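Beta-1,4-exocellulase (Thermobifida fusca, PDB 4B4H) is a family 6 cellobiohydrolase, here its catalytic domain alone, which probably cleaves beta-1,4 glycosidic bonds to release cellobiose from cellulose chains. Local coordinates at residues A[59-62]-A[63-66]; A[115-118]-A[119-123]; A[261-264]-A[265-269]; A[310-313]-A[314-318]. One frame throughout, in Å; residues are numbered along the deposited sequence. Where two conformers were deposited one is given.

In the fold
All four contacts are local, each spanning a helical turn or the end of a helix, so none closes a long loop; they follow one another along the chain and neither nest nor cross. Interaction 1 occupies the start of helix 59-70 and interaction 2 the last turns of helix 103-121. These two helices are neighbours outside the parallel sheet, and the two contacts touch through Leu63, Ile117 and Phe121. Interaction 3 begins helix 262-276, beside strand 283-287, with its centre about 33 Å from that of interaction 1. Interaction 4 ends helix 308-315; its nearest atoms are about 7 Å from interaction 3, and Glu234 bonds to residues of both.

Interaction 1: residues A[59-62]-A[63-66]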
# COMPACT_ATOMS: atom_id res chain seq x y z
N LEU A 59 18.65 7.60 -1.76
CA LEU A 59 18.02 7.95 -0.49
C LEU A 59 18.63 9.22 0.07
O LEU A 59 17.90 10.13 0.49
CB LEU A 59 18.11 6.81 0.53
CG LEU A 59 17.44 7.09 1.88
CD1 LEU A 59 15.98 7.55 1.75
CD2 LEU A 59 17.53 5.90 2.81
N ARG A 60 19.97 9.29 0.07
CA ARG A 60 20.68 10.45 0.59
C ARG A 60 20.24 11.71 -0.15
O ARG A 60 19.94 12.73 0.46
CB ARG A 60 22.20 10.25 0.48
CG ARG A 60 23.01 11.47 0.85
CD ARG A 60 24.49 11.16 1.00
NE ARG A 60 25.28 12.37 1.20
CZ ARG A 60 25.59 13.21 0.22
NH1 ARG A 60 25.18 12.97 -1.02
NH2 ARG A 60 26.31 14.30 0.48
N ASP A 61 20.17 11.61 -1.48
CA ASP A 61 19.68 12.70 -2.34
C ASP A 61 18.27 13.18 -1.98
O ASP A 61 18.05 14.39 -1.88
CB ASP A 61 19.70 12.29 -3.83
CG ASP A 61 21.08 12.36 -4.45
OD1 ASP A 61 21.90 13.21 -4.04
OD2 ASP A 61 21.34 11.55 -5.38
N HIS A 62 17.32 12.26 -1.81
CA HIS A 62 15.96 12.65 -1.40
C HIS A 62 15.91 13.24 -0.02
O HIS A 62 15.11 14.14 0.26
CB HIS A 62 14.98 11.48 -1.45
CG HIS A 62 14.56 11.09 -2.84
ND1 HIS A 62 13.70 11.82 -3.57
CD2 HIS A 62 14.91 9.99 -3.63
CE1 HIS A 62 13.49 11.22 -4.76
NE2 HIS A 62 14.24 10.11 -4.80
N LEU A 63 16.73 12.72 0.89
CA LEU A 63 16.72 13.22 2.27
C LEU A 63 17.28 14.64 2.39
O LEU A 63 16.73 15.47 3.13
CB LEU A 63 17.44 12.25 3.20
CG LEU A 63 16.77 10.88 3.34
CD1 LEU A 63 17.64 10.01 4.22
CD2 LEU A 63 15.36 10.99 3.90
N GLU A 64 18.35 14.91 1.66
CA GLU A 64 18.92 16.25 1.50
C GLU A 64 17.89 17.23 0.94
O GLU A 64 17.78 18.36 1.42
CB GLU A 64 20.17 16.22 0.61
CG GLU A 64 21.36 15.57 1.30
CD GLU A 64 22.67 15.74 0.55
OE1 GLU A 64 22.64 15.99 -0.67
OE2 GLU A 64 23.73 15.60 1.19
N GLU A 65 17.13 16.79 -0.06
CA GLU A 65 16.07 17.63 -0.63
C GLU A 65 14.98 17.89 0.41
O GLU A 65 14.49 19.03 0.53
CB GLU A 65 15.52 17.01 -1.92
CG GLU A 65 14.38 17.78 -2.59
CD GLU A 65 14.78 19.15 -3.14
OE1 GLU A 65 15.97 19.52 -3.07
OE2 GLU A 65 13.89 19.87 -3.65
N ALA A 66 14.60 16.86 1.17
CA ALA A 66 13.61 17.05 2.23
C ALA A 66 14.05 18.09 3.29
O ALA A 66 13.24 18.91 3.75
CB ALA A 66 13.27 15.72 2.90
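The charged contact joins Arg60 and Glu64, one helical turn apart. Arg60 takes two conformations; in the one described, Glu64 OE2 stands over one face of the guanidinium, 3.0 Å from Arg60 NH2, with the carboxylate and guanidinium planes 57° apart. No N-H points at that oxygen, so this salt bridge is a matter of charge alone, and for the other conformer it is doubtful. Long, flexible side chains suit this outer side of the helix: Arg60 runs extended from CG to NE, and Glu64, extended beyond CG, lays OE2 over the guanidinium face. A glutamine in place of Glu64 would probably leave the Arg60 guanidinium without its opposite charge and still less restrained. Asp61 OD1 lies 4.4 Å from Glu64 OE1, a like-charge approach that the arginine is likely to soften.

The backbone bonds are those of the first turns of helix 59-70, which packs on strands 38-40 and 75-81 of the family 6 catalytic domain, beside helix 103-121. Leu63 N donates to Leu59 O at 2.9 Å, and Glu64 N to Arg60 O at 3.0 Å.

Apolar contact belongs to the inner side, where branched leucines fill space: Leu59 CG meets Leu63 CD1 at 3.7 Å, and both residues also touch Ile117. His62 turns to the sheet side, its ND1 hydrogen-bonded to Tyr13 OH.

Interaction 2: residues A[115-118]-A[119-123]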
# COMPACT_ATOMS: atom_id res chain seq x y z
N ALA A 115 19.70 1.98 7.02
CA ALA A 115 19.81 2.40 8.40
C ALA A 115 20.94 3.40 8.55
O ALA A 115 20.77 4.42 9.23
CB ALA A 115 20.05 1.20 9.31
N ASP A 116 22.06 3.12 7.89
CA ASP A 116 23.25 3.98 7.94
C ASP A 116 22.99 5.38 7.40
O ASP A 116 23.48 6.36 7.95
CB ASP A 116 24.43 3.33 7.20
CG ASP A 116 24.92 2.07 7.87
OD1 ASP A 116 24.65 1.85 9.08
OD2 ASP A 116 25.60 1.27 7.17
N ILE A 117 22.19 5.49 6.34
CA ILE A 117 21.83 6.80 5.81
C ILE A 117 20.83 7.54 6.72
O ILE A 117 20.98 8.74 6.98
CB ILE A 117 21.28 6.73 4.38
CG1 ILE A 117 22.34 6.18 3.42
CG2 ILE A 117 20.78 8.10 3.92
CD1 ILE A 117 21.83 5.90 2.03
N MET A 118 19.83 6.83 7.22
CA MET A 118 18.84 7.50 8.08
C MET A 118 19.47 8.00 9.38
O MET A 118 19.10 9.06 9.89
CB MET A 118 17.62 6.61 8.32
CG MET A 118 16.89 6.32 7.01
SD MET A 118 15.41 5.36 7.28
CE MET A 118 14.70 5.33 5.64
N TRP A 119 20.41 7.23 9.91
CA TRP A 119 21.13 7.65 11.10
C TRP A 119 21.78 8.98 10.89
O TRP A 119 21.69 9.84 11.76
CB TRP A 119 22.15 6.60 11.53
CG TRP A 119 21.63 5.64 12.56
CD1 TRP A 119 21.42 4.27 12.43
CD2 TRP A 119 21.26 5.95 13.95
NE1 TRP A 119 20.95 3.73 13.60
CE2 TRP A 119 20.83 4.68 14.56
CE3 TRP A 119 21.23 7.11 14.73
CZ2 TRP A 119 20.40 4.60 15.87
CZ3 TRP A 119 20.81 7.01 16.05
CH2 TRP A 119 20.40 5.79 16.61
N ASP A 120 22.45 9.19 9.76
CA ASP A 120 23.09 10.47 9.50
C ASP A 120 22.08 11.58 9.73
O ASP A 120 22.35 12.54 10.46
CB ASP A 120 23.60 10.57 8.07
CG ASP A 120 24.75 9.63 7.78
OD1 ASP A 120 25.50 9.26 8.72
OD2 ASP A 120 24.91 9.25 6.61
N PHE A 121 20.91 11.42 9.13
CA PHE A 121 19.88 12.45 9.15
C PHE A 121 19.16 12.67 10.49
O PHE A 121 18.42 13.64 10.64
CB PHE A 121 18.94 12.25 7.96
CG PHE A 121 19.59 12.57 6.63
CD1 PHE A 121 20.36 11.61 5.96
CD2 PHE A 121 19.48 13.84 6.07
CE1 PHE A 121 20.97 11.92 4.75
CE2 PHE A 121 20.10 14.16 4.88
CZ PHE A 121 20.84 13.19 4.20
N ALA A 122 19.41 11.80 11.47
CA ALA A 122 18.83 11.92 12.80
C ALA A 122 19.27 13.21 13.48
O ALA A 122 18.60 13.68 14.41
CB ALA A 122 19.20 10.72 13.65
N ASP A 123 20.38 13.77 13.00
CA ASP A 123 20.94 15.01 13.52
C ASP A 123 20.05 16.23 13.27
O ASP A 123 20.21 17.26 13.93
CB ASP A 123 22.37 15.23 13.00
CG ASP A 123 22.43 15.52 11.50
OD1 ASP A 123 21.51 15.15 10.73
OD2 ASP A 123 23.44 16.13 11.08
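Trp119 N donates to Ala115 O at 2.9 Å, whereas the next-but-one bond of the series, Phe121 N to Ile117 O, has lengthened to a weak 3.4 Å toward the end of helix 103-121. Ile117 and Phe121 lie side by side and point the same way. The CG2 branch of Ile117 does the touching, 3.9 Å from Phe121 CE1; chi1 of -62° sets CG1 beside the backbone N and leaves the CG2 methyl anti to it, leaning along the helix toward the ring. The ring also turns its edge to the backbone, and Ile117 O lies in its plane, 3.1 Å from Phe121 CD1, where the slightly positive C-H rim of an aromatic is likely to suit a carbonyl oxygen. On another side of the helix Trp119 CD1 approaches Ala115 O at 3.3 Å, and the broad indole also rests on Ile177 and Pro178. Ala122 N then turns back to Trp119 O at 3.0 Å, a bond between residues three apart. Ile117 and Phe121, one turn apart, form an apolar patch against Leu63 of helix 59-70, Ile117 also meeting Leu59; such helix packing outside the strands fits the distorted alpha/beta barrel of family 6.

Interaction 3: residues A[261-264]-A[265-269]; sequences DELS and FVQDL
Glu262 and Phe265 lie side by side in the first turn of helix 262-276, whose N-cap is Asp261. An aspartate is well suited to that position because its short carboxylate reaches forward to a backbone N-H of the first turn: Asp261 OD1 takes Ser264 N at 3.2 Å and Ser264 OG at 2.7 Å, the two donors coming from opposite faces of its plane. Ser264 OG reaches it from the position between the backbone N and the carbonyl carbon, chi1 59°.

On the tightly packed side, Val266 faces strand 283-287, Phe265 packs against helices 189-192 and 198-209, and Glu262 touches His188, a predicted substrate-binding residue. Glu262 bends at chi2, which brings its OE1 4.0 Å from Phe265 CD2, with the carboxylate 45° from the ring plane. Its buried oxygens are satisfied by Ser224 OG and His189 N. Along this side Val266 N donates to Glu262 O at 2.8 Å.

Looser contact marks the other side, where residues are partly exposed. Leu263 and Gln267 cross at an angle, Leu263 CD1 resting 4.0 Å from Gln267 NE2, whose hydrogen bond goes to Pro344 O. With an alanine in place of the glutamine at Gln267, Pro344 O is likely to lose this donor and Leu263 CD1 some of its cover. Still further out, Asp268 OD2 hydrogen-bonds Tyr259 OH.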
# COMPACT_ATOMS: atom_id res chain seq x y z
N ASP A 261 -15.09 -1.08 3.08
CA ASP A 261 -14.15 0.03 2.86
C ASP A 261 -12.96 -0.01 3.82
O ASP A 261 -12.94 -0.78 4.77
CB ASP A 261 -14.89 1.39 2.88
CG ASP A 261 -15.63 1.66 4.18
OD1 ASP A 261 -15.11 1.33 5.28
OD2 ASP A 261 -16.73 2.23 4.10
N GLU A 262 -11.97 0.84 3.56
CA GLU A 262 -10.71 0.81 4.30
C GLU A 262 -10.80 1.44 5.68
O GLU A 262 -10.15 0.98 6.62
CB GLU A 262 -9.60 1.50 3.49
CG GLU A 262 -9.13 0.72 2.27
CD GLU A 262 -8.56 -0.64 2.64
OE1 GLU A 262 -7.46 -0.69 3.19
OE2 GLU A 262 -9.23 -1.66 2.41
N LEU A 263 -11.60 2.49 5.81
CA LEU A 263 -11.65 3.19 7.07
C LEU A 263 -12.24 2.32 8.18
O LEU A 263 -11.67 2.24 9.27
CB LEU A 263 -12.39 4.52 6.94
CG LEU A 263 -12.43 5.33 8.24
CD1 LEU A 263 -11.06 5.74 8.72
CD2 LEU A 263 -13.32 6.56 8.07
N SER A 264 -13.38 1.68 7.90
CA SER A 264 -13.98 0.78 8.88
C SER A 264 -12.96 -0.27 9.29
O SER A 264 -12.81 -0.58 10.47
CB SER A 264 -15.22 0.10 8.31
OG SER A 264 -14.90 -0.63 7.14
N PHE A 265 -12.26 -0.80 8.29
CA PHE A 265 -11.26 -1.84 8.46
C PHE A 265 -10.10 -1.43 9.37
O PHE A 265 -9.86 -2.06 10.40
CB PHE A 265 -10.79 -2.31 7.07
CG PHE A 265 -9.56 -3.19 7.09
CD1 PHE A 265 -9.59 -4.46 7.65
CD2 PHE A 265 -8.36 -2.73 6.55
CE1 PHE A 265 -8.46 -5.27 7.63
CE2 PHE A 265 -7.23 -3.52 6.54
CZ PHE A 265 -7.27 -4.78 7.09
N VAL A 266 -9.36 -0.39 8.99
CA VAL A 266 -8.21 0.03 9.84
C VAL A 266 -8.61 0.46 11.26
O VAL A 266 -7.83 0.30 12.19
CB VAL A 266 -7.29 1.10 9.19
CG1 VAL A 266 -6.73 0.58 7.87
CG2 VAL A 266 -8.01 2.43 9.00
N GLN A 267 -9.83 0.97 11.43
CA GLN A 267 -10.28 1.32 12.78
C GLN A 267 -10.48 0.09 13.66
O GLN A 267 -10.03 0.07 14.81
CB GLN A 267 -11.51 2.23 12.78
CG GLN A 267 -11.20 3.64 12.32
CD GLN A 267 -12.44 4.51 12.28
OE1 GLN A 267 -13.54 4.01 12.03
NE2 GLN A 267 -12.28 5.80 12.53
N ASP A 268 -11.13 -0.93 13.11
CA ASP A 268 -11.25 -2.22 13.81
C ASP A 268 -9.89 -2.88 14.02
O ASP A 268 -9.60 -3.34 15.11
CB ASP A 268 -12.20 -3.16 13.06
CG ASP A 268 -13.66 -2.94 13.44
OD1 ASP A 268 -13.97 -1.99 14.20
OD2 ASP A 268 -14.52 -3.73 13.00
N LEU A 269 -9.06 -2.89 12.98
CA LEU A 269 -7.72 -3.48 13.07
C LEU A 269 -6.90 -2.80 14.18
O LEU A 269 -6.24 -3.49 14.96
CB LEU A 269 -7.01 -3.41 11.72
CG LEU A 269 -5.70 -4.16 11.50
CD1 LEU A 269 -5.90 -5.66 11.37
CD2 LEU A 269 -4.99 -3.59 10.28

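Interaction 4: residues A[310-313]-A[314-318]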
# COMPACT_ATOMS: atom_id res chain seq x y z
N THR A 310 -27.09 -6.02 -8.59
CA THR A 310 -27.22 -4.79 -9.38
C THR A 310 -27.27 -3.54 -8.47
O THR A 310 -26.75 -2.49 -8.83
CB THR A 310 -28.42 -4.85 -10.35
OG1 THR A 310 -28.43 -6.12 -11.03
CG2 THR A 310 -28.35 -3.74 -11.41
N TYR A 311 -27.86 -3.68 -7.28
CA TYR A 311 -27.82 -2.61 -6.27
C TYR A 311 -26.38 -2.32 -5.86
O TYR A 311 -25.94 -1.15 -5.83
CB TYR A 311 -28.61 -3.01 -5.02
CG TYR A 311 -28.45 -2.03 -3.86
CD1 TYR A 311 -27.35 -2.09 -3.00
CD2 TYR A 311 -29.39 -1.02 -3.64
CE1 TYR A 311 -27.20 -1.19 -1.96
CE2 TYR A 311 -29.24 -0.11 -2.60
CZ TYR A 311 -28.14 -0.20 -1.76
OH TYR A 311 -27.98 0.69 -0.72
N VAL A 312 -25.66 -3.39 -5.54
CA VAL A 312 -24.30 -3.29 -5.02
C VAL A 312 -23.37 -2.79 -6.13
O VAL A 312 -22.59 -1.86 -5.91
CB VAL A 312 -23.83 -4.61 -4.39
CG1 VAL A 312 -22.33 -4.63 -4.21
CG2 VAL A 312 -24.52 -4.83 -3.04
N ASP A 313 -23.48 -3.37 -7.33
CA ASP A 313 -22.62 -2.96 -8.44
C ASP A 313 -22.86 -1.52 -8.90
O ASP A 313 -21.93 -0.87 -9.35
CB ASP A 313 -22.70 -3.96 -9.60
CG ASP A 313 -22.11 -5.33 -9.24
OD1 ASP A 313 -21.43 -5.47 -8.19
OD2 ASP A 313 -22.31 -6.29 -10.01
N GLU A 314 -24.10 -1.04 -8.77
CA GLU A 314 -24.45 0.34 -9.16
C GLU A 314 -24.28 1.43 -8.09
O GLU A 314 -24.39 2.62 -8.40
CB GLU A 314 -25.89 0.41 -9.67
CG GLU A 314 -26.14 -0.25 -11.01
CD GLU A 314 -27.60 -0.16 -11.43
OE1 GLU A 314 -28.37 0.61 -10.79
OE2 GLU A 314 -27.98 -0.86 -12.39
N SER A 315 -24.04 1.02 -6.85
CA SER A 315 -23.91 1.94 -5.71
C SER A 315 -22.48 2.11 -5.24
O SER A 315 -22.17 3.09 -4.57
CB SER A 315 -24.74 1.43 -4.53
OG SER A 315 -26.11 1.52 -4.83
N ARG A 316 -21.62 1.14 -5.56
CA ARG A 316 -20.24 1.14 -5.07
C ARG A 316 -19.31 2.01 -5.90
O ARG A 316 -19.41 2.04 -7.13
CB ARG A 316 -19.68 -0.28 -4.96
CG ARG A 316 -19.62 -1.11 -6.24
CD ARG A 316 -19.26 -2.52 -5.83
NE ARG A 316 -19.27 -3.53 -6.89
CZ ARG A 316 -18.21 -3.92 -7.58
NH1 ARG A 316 -17.02 -3.35 -7.38
NH2 ARG A 316 -18.32 -4.87 -8.49
N ILE A 317 -18.43 2.73 -5.21
CA ILE A 317 -17.48 3.61 -5.90
C ILE A 317 -16.27 2.83 -6.40
O ILE A 317 -15.77 3.12 -7.47
CB ILE A 317 -17.08 4.85 -5.07
CG1 ILE A 317 -16.32 4.46 -3.80
CG2 ILE A 317 -18.32 5.69 -4.79
CD1 ILE A 317 -15.53 5.59 -3.19
N ASP A 318 -15.80 1.86 -5.62
CA ASP A 318 -14.78 0.92 -6.08
C ASP A 318 -15.46 0.02 -7.10
O ASP A 318 -16.25 -0.87 -6.72
CB ASP A 318 -14.26 0.10 -4.89
CG ASP A 318 -13.13 -0.86 -5.27
OD1 ASP A 318 -12.87 -1.13 -6.47
OD2 ASP A 318 -12.50 -1.37 -4.32
O HOH W 1 -20.80 1.71 -9.54
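Asp313 OD1 accepts two donors from Arg316, NE and NH2, each at 3.2 Å, in a side-on salt bridge. The oxygen lies in the guanidinium plane, yet the carboxylate is turned 70° from that plane, and both nitrogens reach it from one face. A chi1 of 60° tucks Arg316 CG against both backbone neighbours and carries the extended chain back alongside Asp313. The third nitrogen, Arg316 NH1, donates to Asp318 O at 2.7 Å and also to Arg320 O, while Trp253 adds a cation-pi contact; a buried arginine with several donors suits a place with so many acceptors.

Ser315 OG donates to Tyr311 O at 2.9 Å and is also bonded to Ser303 N. It sits over the centre of one face of the Tyr311 ring. Val312 O receives Arg316 N at 3.2 Å and, weakly, Ser315 N. Thr310 O takes Glu314 N; at their outer ends, Thr310 OG1 bonds Asp307 and Glu314 OE1 bonds Ser303. One water donates to both Asp313 O and Arg316 O, at 2.8 Å each, linking the carbonyl of Asp313, in the last turn, to that of Arg316 just after the helix. Such fraying backbone bonds, made good by side chains and water, are characteristic of a helix C-terminus, here where helix 308-315 passes into an irregular loop of the catalytic domain.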